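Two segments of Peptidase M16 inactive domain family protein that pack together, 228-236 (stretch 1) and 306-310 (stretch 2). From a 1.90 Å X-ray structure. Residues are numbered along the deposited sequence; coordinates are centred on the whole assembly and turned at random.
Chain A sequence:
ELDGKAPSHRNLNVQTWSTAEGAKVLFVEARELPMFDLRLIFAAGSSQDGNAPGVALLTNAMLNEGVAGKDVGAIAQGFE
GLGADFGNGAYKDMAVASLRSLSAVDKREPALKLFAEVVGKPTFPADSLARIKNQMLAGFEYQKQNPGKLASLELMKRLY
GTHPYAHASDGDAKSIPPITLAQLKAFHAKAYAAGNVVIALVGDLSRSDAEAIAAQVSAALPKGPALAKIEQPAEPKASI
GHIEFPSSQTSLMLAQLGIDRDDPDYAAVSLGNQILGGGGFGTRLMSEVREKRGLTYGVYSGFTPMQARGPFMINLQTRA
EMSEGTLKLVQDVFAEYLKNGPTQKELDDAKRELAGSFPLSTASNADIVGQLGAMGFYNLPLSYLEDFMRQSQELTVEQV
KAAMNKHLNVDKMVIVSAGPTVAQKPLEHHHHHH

Stretch 1 228-236: AKIEQPAEP
Stretch 2 (306-310) MQARG

Two loop segments of one chain, 228-236 and 306-310, pack with 444 Å² of surface buried between them, both sides summed. Stretch 1 has no regular secondary structure, yet it is extended throughout: from Ala228 to Pro236 phi stays between -67° and -89° and psi between 115° and 167°, close to a polyproline-like path. Stretch 2 bends more sharply, with phi/psi of -131/-174 at Met306 (selenomethionine), -53/-48 at Gln307, -102/176 at Ala308, -55/117 at Arg309 and -86/172 at Gly310. The two run in the same general direction, so that Lys229 and Ile230 meet Gln307, Gln232 lies by Ala308, and Glu235 reaches Arg309. The nearest CA atoms across the stretches are those of Gln232 and Ala308, 5.2 Å apart.

Two hydrogen bonds join the segments, each pairing a backbone amide with a glutamine side-chain oxygen, one from each side. Gln307, with CB directed toward stretch 1, extends in a t, t rotamer (chi3 70°) and accepts from the amide of Ile230: Ile230 N to Gln307 OE1 is 3.0 Å, with a nearly straight N-H...O angle of 164°. In return, Gln232 folds back through an m, m rotamer (chi3 39°). Its CB points sideways, but the end of the chain comes nearer, and Gln232 OE1 accepts from Arg309 N at 2.7 Å and 156°. Gln232 OE1 also sits 3.2 Å from Ala308 CB, while Gln232 NE2 is satisfied elsewhere in the structure.

Around these bonds lie looser contacts, of which Pro233 against Ala308 is the apolar one. Ala308 points its small methyl toward stretch 1, with Pro233 CD 4.1 Å from Ala308 CB; the proline ring is C-gamma endo. Glu231 O lies 3.6 Å from Ala308 CB and, buried by the contact, has no polar partner. Ile230 (m, p) brings CD1 to 3.8 Å from Gln307 OE1. Lys229 starts toward stretch 2, its CG 3.5 Å from Gln307 NE2, but its m, t, t, t chain leads the end away.

A salt bridge closes the far end. Glu235 (m, m, chi3 58°) has a sideways CB but curls its carboxylate nearer, setting Glu235 OE1 3.0 Å from Arg309 NH1, where opposite charges attract; the approach to the guanidinium is oblique. The CA-to-CB bond of Arg309 (m, t, p, chi4 -168°) points sideways, and Arg309 CB lies 4.1 Å from Pro233 CG. Arg309 NE and NH2 are hydrogen-bonded elsewhere in the structure.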

# COMPACT_ATOMS: atom_id res chain seq x y z
N ALA A 228 18.80 20.91 -16.75
CA ALA A 228 20.15 20.37 -16.86
C ALA A 228 20.31 19.14 -15.97
O ALA A 228 19.68 19.04 -14.91
CB ALA A 228 21.17 21.43 -16.47
N LYS A 229 21.15 18.21 -16.40
CA LYS A 229 21.38 17.00 -15.63
C LYS A 229 22.21 17.29 -14.39
O LYS A 229 23.04 18.21 -14.38
CB LYS A 229 22.08 15.96 -16.50
CG LYS A 229 21.23 15.47 -17.66
CD LYS A 229 21.96 14.44 -18.50
CE LYS A 229 21.06 13.91 -19.60
NZ LYS A 229 21.76 12.87 -20.40
N ILE A 230 21.98 16.51 -13.34
CA ILE A 230 22.69 16.67 -12.08
C ILE A 230 24.11 16.12 -12.21
O ILE A 230 24.35 15.14 -12.92
CB ILE A 230 21.93 15.95 -10.93
CG1 ILE A 230 20.75 16.81 -10.46
CG2 ILE A 230 22.85 15.70 -9.74
CD1 ILE A 230 19.72 17.09 -11.52
N GLU A 231 25.05 16.77 -11.53
CA GLU A 231 26.44 16.36 -11.58
C GLU A 231 26.67 15.10 -10.77
O GLU A 231 25.81 14.68 -10.00
CB GLU A 231 27.34 17.49 -11.08
CG GLU A 231 27.12 18.80 -11.82
CD GLU A 231 28.26 19.78 -11.64
OE1 GLU A 231 28.60 20.11 -10.48
OE2 GLU A 231 28.81 20.23 -12.67
N GLN A 232 27.84 14.49 -10.95
CA GLN A 232 28.19 13.27 -10.23
C GLN A 232 28.67 13.59 -8.82
O GLN A 232 29.36 14.58 -8.60
CB GLN A 232 29.30 12.52 -10.98
CG GLN A 232 28.84 11.87 -12.26
CD GLN A 232 28.01 10.62 -12.01
OE1 GLN A 232 27.19 10.57 -11.09
NE2 GLN A 232 28.22 9.60 -12.84
N PRO A 233 28.30 12.74 -7.84
CA PRO A 233 28.71 12.95 -6.44
C PRO A 233 30.18 12.60 -6.25
O PRO A 233 30.78 11.94 -7.09
CB PRO A 233 27.79 11.99 -5.69
CG PRO A 233 27.71 10.83 -6.63
CD PRO A 233 27.50 11.51 -7.97
N ALA A 234 30.75 13.06 -5.15
CA ALA A 234 32.14 12.77 -4.85
C ALA A 234 32.17 11.47 -4.06
O ALA A 234 31.21 11.14 -3.37
CB ALA A 234 32.74 13.89 -4.02
N GLU A 235 33.26 10.72 -4.19
CA GLU A 235 33.41 9.46 -3.46
C GLU A 235 33.52 9.77 -1.98
O GLU A 235 34.48 10.40 -1.54
CB GLU A 235 34.68 8.74 -3.92
CG GLU A 235 34.59 8.10 -5.29
CD GLU A 235 33.78 6.82 -5.27
OE1 GLU A 235 32.60 6.88 -4.87
OE2 GLU A 235 34.33 5.77 -5.65
N PRO A 236 32.54 9.33 -1.17
CA PRO A 236 32.60 9.59 0.26
C PRO A 236 33.64 8.71 0.94
O PRO A 236 33.96 7.63 0.45
CB PRO A 236 31.19 9.25 0.72
CG PRO A 236 30.86 8.09 -0.16
CD PRO A 236 31.34 8.56 -1.52
N MSE A 306 20.72 5.77 -10.86
CA MSE A 306 19.98 6.98 -11.17
C MSE A 306 20.76 7.76 -12.22
O MSE A 306 21.75 7.27 -12.75
CB MSE A 306 19.80 7.82 -9.91
CG MSE A 306 19.04 7.10 -8.81
SE MSE A 306 18.67 8.17 -7.40
CE MSE A 306 20.05 7.85 -6.37
N GLN A 307 20.30 8.97 -12.53
CA GLN A 307 20.96 9.80 -13.53
C GLN A 307 22.42 9.90 -13.15
O GLN A 307 23.31 9.72 -13.98
CB GLN A 307 20.32 11.19 -13.58
CG GLN A 307 20.71 12.02 -14.80
CD GLN A 307 19.95 13.34 -14.85
OE1 GLN A 307 20.20 14.24 -14.05
NE2 GLN A 307 19.02 13.45 -15.80
N ALA A 308 22.67 10.20 -11.88
CA ALA A 308 24.03 10.28 -11.37
C ALA A 308 24.23 8.96 -10.63
O ALA A 308 23.29 8.17 -10.52
CB ALA A 308 24.18 11.45 -10.42
N ARG A 309 25.43 8.71 -10.12
CA ARG A 309 25.68 7.47 -9.41
C ARG A 309 24.71 7.24 -8.26
O ARG A 309 24.66 8.02 -7.30
CB ARG A 309 27.11 7.42 -8.89
CG ARG A 309 28.15 7.22 -9.97
CD ARG A 309 29.55 7.20 -9.38
NE ARG A 309 29.84 5.95 -8.68
CZ ARG A 309 30.89 5.79 -7.89
NH1 ARG A 309 31.74 6.79 -7.70
NH2 ARG A 309 31.12 4.62 -7.30
N GLY A 310 23.93 6.17 -8.38
CA GLY A 310 22.97 5.83 -7.35
C GLY A 310 23.70 5.00 -6.31
O GLY A 310 24.83 4.60 -6.53